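PDB 3AJC: flagellar motor switch protein FliG from Thermotoga maritima, which probably forms part of the switch complex at the base of the flagellar basal body, which interacts with chemotaxis proteins and with motor components that determine the direction of rotation. Local coordinates for residues 18-23 and 30-35; 24-29 and 60-65; 154-159 and 187-192. One frame throughout, in Å; residues are numbered along the deposited sequence.

Contact 1 of 3, residues 18-23 and 30-35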
loop_
_atom_site.group_PDB
_atom_site.type_symbol
_atom_site.label_atom_id
_atom_site.label_comp_id
_atom_site.label_asym_id
_atom_site.label_seq_id
_atom_site.Cartn_x
_atom_site.Cartn_y
_atom_site.Cartn_z
ATOM N N ASN A 18 -12.025 -3.985 22.806
ATOM C CA ASN A 18 -12.886 -3.530 23.893
ATOM C C ASN A 18 -12.606 -2.084 24.308
ATOM O O ASN A 18 -13.527 -1.280 24.455
ATOM C CB ASN A 18 -12.716 -4.449 25.108
ATOM C CG ASN A 18 -13.606 -4.050 26.275
ATOM O OD1 ASN A 18 -13.391 -4.483 27.412
ATOM N ND2 ASN A 18 -14.617 -3.232 25.998
ATOM N N PHE A 19 -11.333 -1.758 24.498
ATOM C CA PHE A 19 -10.949 -0.415 24.911
ATOM C C PHE A 19 -11.042 0.615 23.793
ATOM O O PHE A 19 -11.536 1.721 24.008
ATOM C CB PHE A 19 -9.523 -0.421 25.466
ATOM C CG PHE A 19 -9.309 -1.406 26.582
ATOM C CD1 PHE A 19 -8.562 -2.561 26.374
ATOM C CD2 PHE A 19 -9.864 -1.187 27.838
ATOM C CE1 PHE A 19 -8.365 -3.484 27.400
ATOM C CE2 PHE A 19 -9.671 -2.104 28.872
ATOM C CZ PHE A 19 -8.922 -3.257 28.648
ATOM N N LEU A 20 -10.563 0.256 22.604
ATOM C CA LEU A 20 -10.587 1.175 21.467
ATOM C C LEU A 20 -12.003 1.578 21.063
ATOM O O LEU A 20 -12.234 2.719 20.675
ATOM C CB LEU A 20 -9.854 0.562 20.263
ATOM C CG LEU A 20 -8.336 0.358 20.382
ATOM C CD1 LEU A 20 -7.801 -0.302 19.122
ATOM C CD2 LEU A 20 -7.643 1.697 20.596
ATOM N N GLN A 21 -12.947 0.644 21.166
ATOM C CA GLN A 21 -14.344 0.907 20.808
ATOM C C GLN A 21 -14.920 2.204 21.360
ATOM O O GLN A 21 -15.631 2.922 20.658
ATOM C CB GLN A 21 -15.254 -0.217 21.294
ATOM C CG GLN A 21 -15.192 -1.511 20.524
ATOM C CD GLN A 21 -16.255 -2.474 21.005
ATOM O OE1 GLN A 21 -16.441 -2.649 22.210
ATOM N NE2 GLN A 21 -16.958 -3.105 20.069
ATOM N N SER A 22 -14.635 2.486 22.627
ATOM C CA SER A 22 -15.168 3.677 23.271
ATOM C C SER A 22 -14.253 4.896 23.252
ATOM O O SER A 22 -14.519 5.885 23.935
ATOM C CB SER A 22 -15.578 3.345 24.708
ATOM O OG SER A 22 -14.571 2.597 25.368
ATOM N N GLU A 23 -13.179 4.828 22.472
ATOM C CA GLU A 23 -12.263 5.954 22.362
ATOM C C GLU A 23 -12.752 6.821 21.212
ATOM O O GLU A 23 -13.615 6.412 20.441
ATOM C CB GLU A 23 -10.837 5.471 22.065
ATOM C CG GLU A 23 -10.164 4.721 23.204
ATOM C CD GLU A 23 -9.786 5.626 24.363
ATOM O OE1 GLU A 23 -9.267 5.103 25.376
ATOM O OE2 GLU A 23 -10.002 6.858 24.262
ATOM N N VAL A 30 -4.885 7.158 15.515
ATOM C CA VAL A 30 -3.509 7.296 15.978
ATOM C C VAL A 30 -2.877 5.977 16.396
ATOM O O VAL A 30 -1.734 5.679 16.021
ATOM C CB VAL A 30 -3.411 8.280 17.174
ATOM C CG1 VAL A 30 -2.057 8.146 17.850
ATOM C CG2 VAL A 30 -3.607 9.702 16.685
ATOM N N VAL A 31 -3.604 5.199 17.187
ATOM C CA VAL A 31 -3.086 3.922 17.655
ATOM C C VAL A 31 -2.829 2.959 16.502
ATOM O O VAL A 31 -1.777 2.332 16.436
ATOM C CB VAL A 31 -4.062 3.232 18.644
ATOM C CG1 VAL A 31 -3.502 1.860 19.048
ATOM C CG2 VAL A 31 -4.275 4.105 19.873
ATOM N N LEU A 32 -3.787 2.850 15.589
ATOM C CA LEU A 32 -3.658 1.925 14.467
ATOM C C LEU A 32 -2.578 2.321 13.473
ATOM O O LEU A 32 -1.886 1.452 12.925
ATOM C CB LEU A 32 -4.994 1.777 13.721
ATOM C CG LEU A 32 -6.245 1.253 14.452
ATOM C CD1 LEU A 32 -7.223 0.651 13.441
ATOM C CD2 LEU A 32 -5.853 0.198 15.445
ATOM N N SER A 33 -2.434 3.625 13.232
ATOM C CA SER A 33 -1.428 4.088 12.281
ATOM C C SER A 33 -0.020 3.746 12.768
ATOM O O SER A 33 0.936 3.816 11.995
ATOM C CB SER A 33 -1.564 5.601 12.026
ATOM O OG SER A 33 -0.963 6.357 13.059
ATOM N N TYR A 34 0.101 3.360 14.038
ATOM C CA TYR A 34 1.399 2.983 14.606
ATOM C C TYR A 34 1.665 1.480 14.574
ATOM O O TYR A 34 2.775 1.028 14.868
ATOM C CB TYR A 34 1.523 3.457 16.058
ATOM C CG TYR A 34 2.070 4.858 16.204
ATOM C CD1 TYR A 34 1.229 5.925 16.517
ATOM C CD2 TYR A 34 3.423 5.121 16.005
ATOM C CE1 TYR A 34 1.720 7.225 16.629
ATOM C CE2 TYR A 34 3.929 6.413 16.112
ATOM C CZ TYR A 34 3.072 7.460 16.425
ATOM O OH TYR A 34 3.558 8.738 16.555
ATOM N N LEU A 35 0.650 0.703 14.217
ATOM C CA LEU A 35 0.798 -0.745 14.185
ATOM C C LEU A 35 1.118 -1.290 12.803
ATOM O O LEU A 35 1.049 -0.584 11.791
ATOM C CB LEU A 35 -0.487 -1.410 14.689
ATOM C CG LEU A 35 -1.006 -0.966 16.054
ATOM C CD1 LEU A 35 -2.397 -1.556 16.282
ATOM C CD2 LEU A 35 -0.023 -1.402 17.145
#
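Leu20 reaches out from helix 14-21 with its two methyl branches parted, and each finds a different residue of helix 25-33. Leu20 CD2 meets CG2 of Val31 at 4.2 Å; Leu20 CD1 meets CD2 of Leu32, also at 4.2 Å. The Leu20 CG stands beside the backbone N (chi1 -67°), and a nearly straight chi2 of 178° sends CD1 onward, with CD2 branching off to Val31. Leu32 starts the same way, CG anti to its carbonyl carbon, and the two leucine side chains meet at a slant with only their outermost carbons in touch. The Val31 CB points toward helix 14-21, and CG2 makes the touch. Just past Val31 and Leu32, Ser33 turns its hydroxyl back on the helix: Ser33 OG bonds to Val30 O at 3.1 Å, lying 35° out of the carbonyl plane. Ile43 of helix 37-46 packs against both Leu20 and Leu32, while Phe5 touches Val31. Just after helix 14-21, Glu23 N bonds to Leu20 O at 2.9 Å, where the chain leads into the EHPQR motif important for interaction with FliM. No hydrogen bond crosses between 18-23 and 30-35, so this buried contact depends on methyl packing and the exclusion of water.

Contact 2 of 3, residues 24-29 and 60-65; sequences HPQTIA and ALLERT
Gln26 OE1 accepts a hydrogen bond from NH1 of Arg58, on helix 49-60, while the other end of the same amide meets Leu62 in the loop that follows that helix. Gln26 NE2 lies 3.6 Å from Leu62 CD1, a van der Waals contact of an amide nitrogen with a methyl and the closest approach between 24-29 and 60-65. Gln26 and Arg58 both belong to the EHPQR motif that is important for the interaction with FliM.

The Gln26 side chain does not start out toward the loop. It leaves helix 25-33 with CG anti to the backbone N (chi1 179°) and then bends at chi2 (54°), and this bend folds the amide over toward Leu62, whose side chain it meets at a slant.

Ala29, one turn further along the helix, does point its CB toward the loop, and Ala29 CB comes within 4.2 Å of Leu62 CD1. The same alanine also packs on Arg58 and Ile59 of helix 49-60, so it lies against both that helix and the loop after it.

On the loop side, Leu62 has its CG anti to the backbone N (chi1 -163°), which swings the branches toward helix 25-33, where Val30 and Ser33 also touch them. The backbone carrying Leu62 is shaped by a type I turn from Leu61 to Arg64, closed by a bond from Arg64 N to Leu61 O at 3.1 Å.

One leucine methyl thus takes both the amide nitrogen and the alanine methyl, with no hydrogen bond across. The bond from Arg58 gives OE1 its partner and should limit rotation of the Gln26 amide, while the NE2 side of that amide rests on the Leu62 methyl.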
loop_
_atom_site.group_PDB
_atom_site.type_symbol
_atom_site.label_atom_id
_atom_site.label_comp_id
_atom_site.label_asym_id
_atom_site.label_seq_id
_atom_site.Cartn_x
_atom_site.Cartn_y
_atom_site.Cartn_z
ATOM N N HIS A 24 -12.207 8.023 21.097
ATOM C CA HIS A 24 -12.604 8.899 20.008
ATOM C C HIS A 24 -11.994 8.345 18.710
ATOM O O HIS A 24 -10.851 7.897 18.699
ATOM C CB HIS A 24 -12.094 10.320 20.261
ATOM C CG HIS A 24 -12.519 11.307 19.214
ATOM N ND1 HIS A 24 -13.796 11.832 19.171
ATOM C CD2 HIS A 24 -11.860 11.805 18.155
ATOM C CE1 HIS A 24 -13.897 12.616 18.111
ATOM N NE2 HIS A 24 -12.746 12.622 17.473
ATOM N N PRO A 25 -12.752 8.359 17.604
ATOM C CA PRO A 25 -12.214 7.847 16.339
ATOM C C PRO A 25 -10.767 8.291 16.063
ATOM O O PRO A 25 -9.910 7.473 15.697
ATOM C CB PRO A 25 -13.193 8.397 15.310
ATOM C CG PRO A 25 -14.497 8.329 16.049
ATOM C CD PRO A 25 -14.130 8.851 17.433
ATOM N N GLN A 26 -10.506 9.586 16.247
ATOM C CA GLN A 26 -9.181 10.166 16.023
ATOM C C GLN A 26 -8.127 9.448 16.849
ATOM O O GLN A 26 -7.037 9.143 16.364
ATOM C CB GLN A 26 -9.195 11.659 16.381
ATOM C CG GLN A 26 -7.865 12.378 16.220
ATOM C CD GLN A 26 -7.258 12.203 14.835
ATOM O OE1 GLN A 26 -7.939 12.322 13.816
ATOM N NE2 GLN A 26 -5.960 11.932 14.795
ATOM N N THR A 27 -8.458 9.181 18.102
ATOM C CA THR A 27 -7.546 8.483 18.994
ATOM C C THR A 27 -7.326 7.065 18.473
ATOM O O THR A 27 -6.247 6.483 18.633
ATOM C CB THR A 27 -8.128 8.437 20.416
ATOM O OG1 THR A 27 -8.397 9.776 20.855
ATOM C CG2 THR A 27 -7.157 7.778 21.377
ATOM N N ILE A 28 -8.358 6.508 17.848
ATOM C CA ILE A 28 -8.272 5.163 17.285
ATOM C C ILE A 28 -7.321 5.195 16.092
ATOM O O ILE A 28 -6.445 4.338 15.962
ATOM C CB ILE A 28 -9.665 4.661 16.821
ATOM C CG1 ILE A 28 -10.594 4.523 18.033
ATOM C CG2 ILE A 28 -9.524 3.324 16.089
ATOM C CD1 ILE A 28 -12.005 4.055 17.688
ATOM N N ALA A 29 -7.499 6.199 15.236
ATOM C CA ALA A 29 -6.665 6.388 14.053
ATOM C C ALA A 29 -5.186 6.450 14.432
ATOM O O ALA A 29 -4.332 5.858 13.766
ATOM C CB ALA A 29 -7.068 7.657 13.347
ATOM N N ALA A 60 -6.075 8.079 7.066
ATOM C CA ALA A 60 -5.664 8.574 5.763
ATOM C C ALA A 60 -5.273 10.050 5.827
ATOM O O ALA A 60 -4.341 10.478 5.149
ATOM C CB ALA A 60 -6.787 8.374 4.758
ATOM N N LEU A 61 -5.983 10.820 6.651
ATOM C CA LEU A 61 -5.726 12.252 6.788
ATOM C C LEU A 61 -5.169 12.602 8.161
ATOM O O LEU A 61 -5.383 13.703 8.665
ATOM C CB LEU A 61 -7.028 13.020 6.555
ATOM C CG LEU A 61 -7.796 12.750 5.256
ATOM C CD1 LEU A 61 -9.193 13.309 5.398
ATOM C CD2 LEU A 61 -7.077 13.367 4.056
ATOM N N LEU A 62 -4.439 11.662 8.748
ATOM C CA LEU A 62 -3.897 11.829 10.088
ATOM C C LEU A 62 -3.364 13.198 10.519
ATOM O O LEU A 62 -3.771 13.714 11.552
ATOM C CB LEU A 62 -2.824 10.774 10.360
ATOM C CG LEU A 62 -2.525 10.630 11.855
ATOM C CD1 LEU A 62 -3.751 10.087 12.572
ATOM C CD2 LEU A 62 -1.344 9.695 12.050
ATOM N N GLU A 63 -2.429 13.775 9.781
ATOM C CA GLU A 63 -1.898 15.071 10.189
ATOM C C GLU A 63 -2.140 16.108 9.111
ATOM O O GLU A 63 -1.493 17.155 9.068
ATOM C CB GLU A 63 -0.406 14.943 10.501
ATOM C CG GLU A 63 -0.136 14.180 11.788
ATOM C CD GLU A 63 1.175 13.419 11.759
ATOM O OE1 GLU A 63 1.517 12.800 12.789
ATOM O OE2 GLU A 63 1.856 13.428 10.709
ATOM N N ARG A 64 -3.104 15.794 8.252
ATOM C CA ARG A 64 -3.495 16.645 7.139
ATOM C C ARG A 64 -4.942 17.086 7.333
ATOM O O ARG A 64 -5.572 17.567 6.393
ATOM C CB ARG A 64 -3.415 15.865 5.824
ATOM C CG ARG A 64 -2.042 15.342 5.407
ATOM C CD ARG A 64 -2.195 14.518 4.127
ATOM N NE ARG A 64 -3.258 15.075 3.296
ATOM C CZ ARG A 64 -3.775 14.488 2.223
ATOM N NH1 ARG A 64 -3.328 13.306 1.825
ATOM N NH2 ARG A 64 -4.761 15.078 1.558
ATOM N N THR A 65 -5.466 16.923 8.545
ATOM C CA THR A 65 -6.859 17.266 8.833
ATOM C C THR A 65 -7.291 18.697 8.547
ATOM O O THR A 65 -8.440 18.936 8.169
ATOM C CB THR A 65 -7.218 16.933 10.288
ATOM O OG1 THR A 65 -6.564 17.845 11.178
ATOM C CG2 THR A 65 -6.778 15.527 10.604
#

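Contact 3 of 3, residues 154-159 and 187-192; sequences DLALAL and EYMGPV
This is an apolar contact between a helix and a loop, in which the chain between helices 176-187 and 194-213 lays two side chains on helix 152-159 of the C-terminal part of FliG. Met189 reaches farthest. With CG anti to the backbone N (chi1 177°) and chi2 also extended, it runs out toward the helix and crosses Leu157 at about a right angle; a bend at chi3 (-116°) then sets its methyl against two residues. Met189 CE lies 3.9 Å from Ala156 CB and 3.4 Å from Leu157 CD2, the latter tighter than usual for two carbons. The sulfur takes part too, Met189 SD lying 4.0 Å from Ala156 CB. Val192 comes to the same leucine branch with both methyls: Val192 CG1 and CG2 are each 4.0 Å from Leu157 CD2. Between the two touching residues the chain turns through Gly190 and Pro191, the first with backbone angles that suit glycine. Leu157 also touches Ala200 and Val192 touches Val197, both on helix 194-213, while Ala156 packs on Leu182 and Leu186 of helix 176-187. Helix 152-159 therefore meets both of the helices that this loop connects, as well as the loop itself.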
loop_
_atom_site.group_PDB
_atom_site.type_symbol
_atom_site.label_atom_id
_atom_site.label_comp_id
_atom_site.label_asym_id
_atom_site.label_seq_id
_atom_site.Cartn_x
_atom_site.Cartn_y
_atom_site.Cartn_z
ATOM N N ASP A 154 16.469 -4.635 -11.378
ATOM C CA ASP A 154 15.291 -4.468 -10.550
ATOM C C ASP A 154 14.214 -5.457 -10.980
ATOM O O ASP A 154 13.496 -6.009 -10.147
ATOM C CB ASP A 154 14.775 -3.039 -10.633
ATOM C CG ASP A 154 15.569 -2.099 -9.758
ATOM O OD1 ASP A 154 15.893 -2.492 -8.611
ATOM O OD2 ASP A 154 15.863 -0.974 -10.201
ATOM N N LEU A 155 14.130 -5.693 -12.283
ATOM C CA LEU A 155 13.151 -6.614 -12.821
ATOM C C LEU A 155 13.449 -8.018 -12.297
ATOM O O LEU A 155 12.559 -8.702 -11.803
ATOM C CB LEU A 155 13.202 -6.593 -14.349
ATOM C CG LEU A 155 12.032 -7.165 -15.146
ATOM C CD1 LEU A 155 10.699 -6.726 -14.523
ATOM C CD2 LEU A 155 12.138 -6.678 -16.604
ATOM N N ALA A 156 14.706 -8.435 -12.395
ATOM C CA ALA A 156 15.094 -9.760 -11.943
ATOM C C ALA A 156 14.763 -9.951 -10.465
ATOM O O ALA A 156 14.203 -10.982 -10.076
ATOM C CB ALA A 156 16.577 -9.982 -12.189
ATOM N N LEU A 157 15.115 -8.963 -9.647
ATOM C CA LEU A 157 14.835 -9.019 -8.218
ATOM C C LEU A 157 13.337 -9.133 -7.966
ATOM O O LEU A 157 12.876 -10.013 -7.239
ATOM C CB LEU A 157 15.366 -7.760 -7.525
ATOM C CG LEU A 157 16.886 -7.649 -7.426
ATOM C CD1 LEU A 157 17.318 -6.240 -6.992
ATOM C CD2 LEU A 157 17.363 -8.686 -6.448
ATOM N N ALA A 158 12.582 -8.230 -8.578
ATOM C CA ALA A 158 11.134 -8.205 -8.417
ATOM C C ALA A 158 10.474 -9.534 -8.796
ATOM O O ALA A 158 9.477 -9.940 -8.183
ATOM C CB ALA A 158 10.546 -7.074 -9.255
ATOM N N LEU A 159 11.030 -10.209 -9.798
ATOM C CA LEU A 159 10.481 -11.474 -10.271
ATOM C C LEU A 159 10.729 -12.644 -9.323
ATOM O O LEU A 159 9.972 -13.610 -9.317
ATOM C CB LEU A 159 11.027 -11.800 -11.663
ATOM C CG LEU A 159 10.463 -10.918 -12.778
ATOM C CD1 LEU A 159 11.130 -11.234 -14.111
ATOM C CD2 LEU A 159 8.968 -11.144 -12.857
ATOM N N GLU A 187 20.484 -16.035 -14.280
ATOM C CA GLU A 187 21.462 -17.117 -14.246
ATOM C C GLU A 187 22.651 -16.860 -13.326
ATOM O O GLU A 187 23.102 -17.767 -12.628
ATOM C CB GLU A 187 21.983 -17.399 -15.654
ATOM C CG GLU A 187 20.963 -18.047 -16.571
ATOM C CD GLU A 187 21.455 -18.152 -18.002
ATOM O OE1 GLU A 187 20.765 -18.795 -18.824
ATOM O OE2 GLU A 187 22.527 -17.585 -18.304
ATOM N N TYR A 188 23.163 -15.631 -13.333
ATOM C CA TYR A 188 24.314 -15.295 -12.500
ATOM C C TYR A 188 23.967 -14.392 -11.330
ATOM O O TYR A 188 24.830 -13.680 -10.813
ATOM C CB TYR A 188 25.403 -14.615 -13.333
ATOM C CG TYR A 188 25.857 -15.416 -14.524
ATOM C CD1 TYR A 188 25.384 -15.124 -15.802
ATOM C CD2 TYR A 188 26.755 -16.470 -14.377
ATOM C CE1 TYR A 188 25.795 -15.859 -16.904
ATOM C CE2 TYR A 188 27.172 -17.215 -15.472
ATOM C CZ TYR A 188 26.690 -16.904 -16.732
ATOM O OH TYR A 188 27.110 -17.637 -17.816
ATOM N N MET A 189 22.708 -14.413 -10.913
ATOM C CA MET A 189 22.292 -13.583 -9.796
ATOM C C MET A 189 22.505 -14.316 -8.476
ATOM O O MET A 189 23.309 -13.893 -7.657
ATOM C CB MET A 189 20.825 -13.177 -9.954
ATOM C CG MET A 189 20.283 -12.361 -8.799
ATOM S SD MET A 189 18.689 -11.639 -9.209
ATOM C CE MET A 189 19.085 -9.943 -9.143
ATOM N N GLY A 190 21.798 -15.421 -8.274
ATOM C CA GLY A 190 21.953 -16.160 -7.035
ATOM C C GLY A 190 20.978 -15.701 -5.962
ATOM O O GLY A 190 20.078 -14.909 -6.247
ATOM N N PRO A 191 21.123 -16.183 -4.717
ATOM C CA PRO A 191 20.222 -15.792 -3.627
ATOM C C PRO A 191 20.345 -14.312 -3.281
ATOM O O PRO A 191 21.425 -13.726 -3.378
ATOM C CB PRO A 191 20.658 -16.696 -2.473
ATOM C CG PRO A 191 21.204 -17.909 -3.180
ATOM C CD PRO A 191 22.017 -17.269 -4.281
ATOM N N VAL A 192 19.233 -13.711 -2.874
ATOM C CA VAL A 192 19.225 -12.297 -2.536
ATOM C C VAL A 192 18.409 -12.006 -1.287
ATOM O O VAL A 192 17.516 -12.770 -0.921
ATOM C CB VAL A 192 18.650 -11.458 -3.703
ATOM C CG1 VAL A 192 19.487 -11.667 -4.959
ATOM C CG2 VAL A 192 17.202 -11.852 -3.969
#

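Overall arrangement
Contacts 1 and 2 belong to the FliG middle domain and contact 3 to the C-terminal domain. The first two have centres 10 Å apart and share helix 25-33; their segments alternate along the chain, so helix 14-21 and the loop after helix 49-60 both pack on that one helix. They touch directly, Leu20 O lying 3.3 Å from Ile28 CD1. Glu23 in contact 1 and His24, Pro25 and Gln26 in contact 2 are part of the EHPQR motif, with Arg58 nearby. Contact 3 follows later in the chain, across its centre, with nearest atoms about 24 Å from contact 1 and 27 Å from contact 2, whose segment 60-65 also touches helix 119-128.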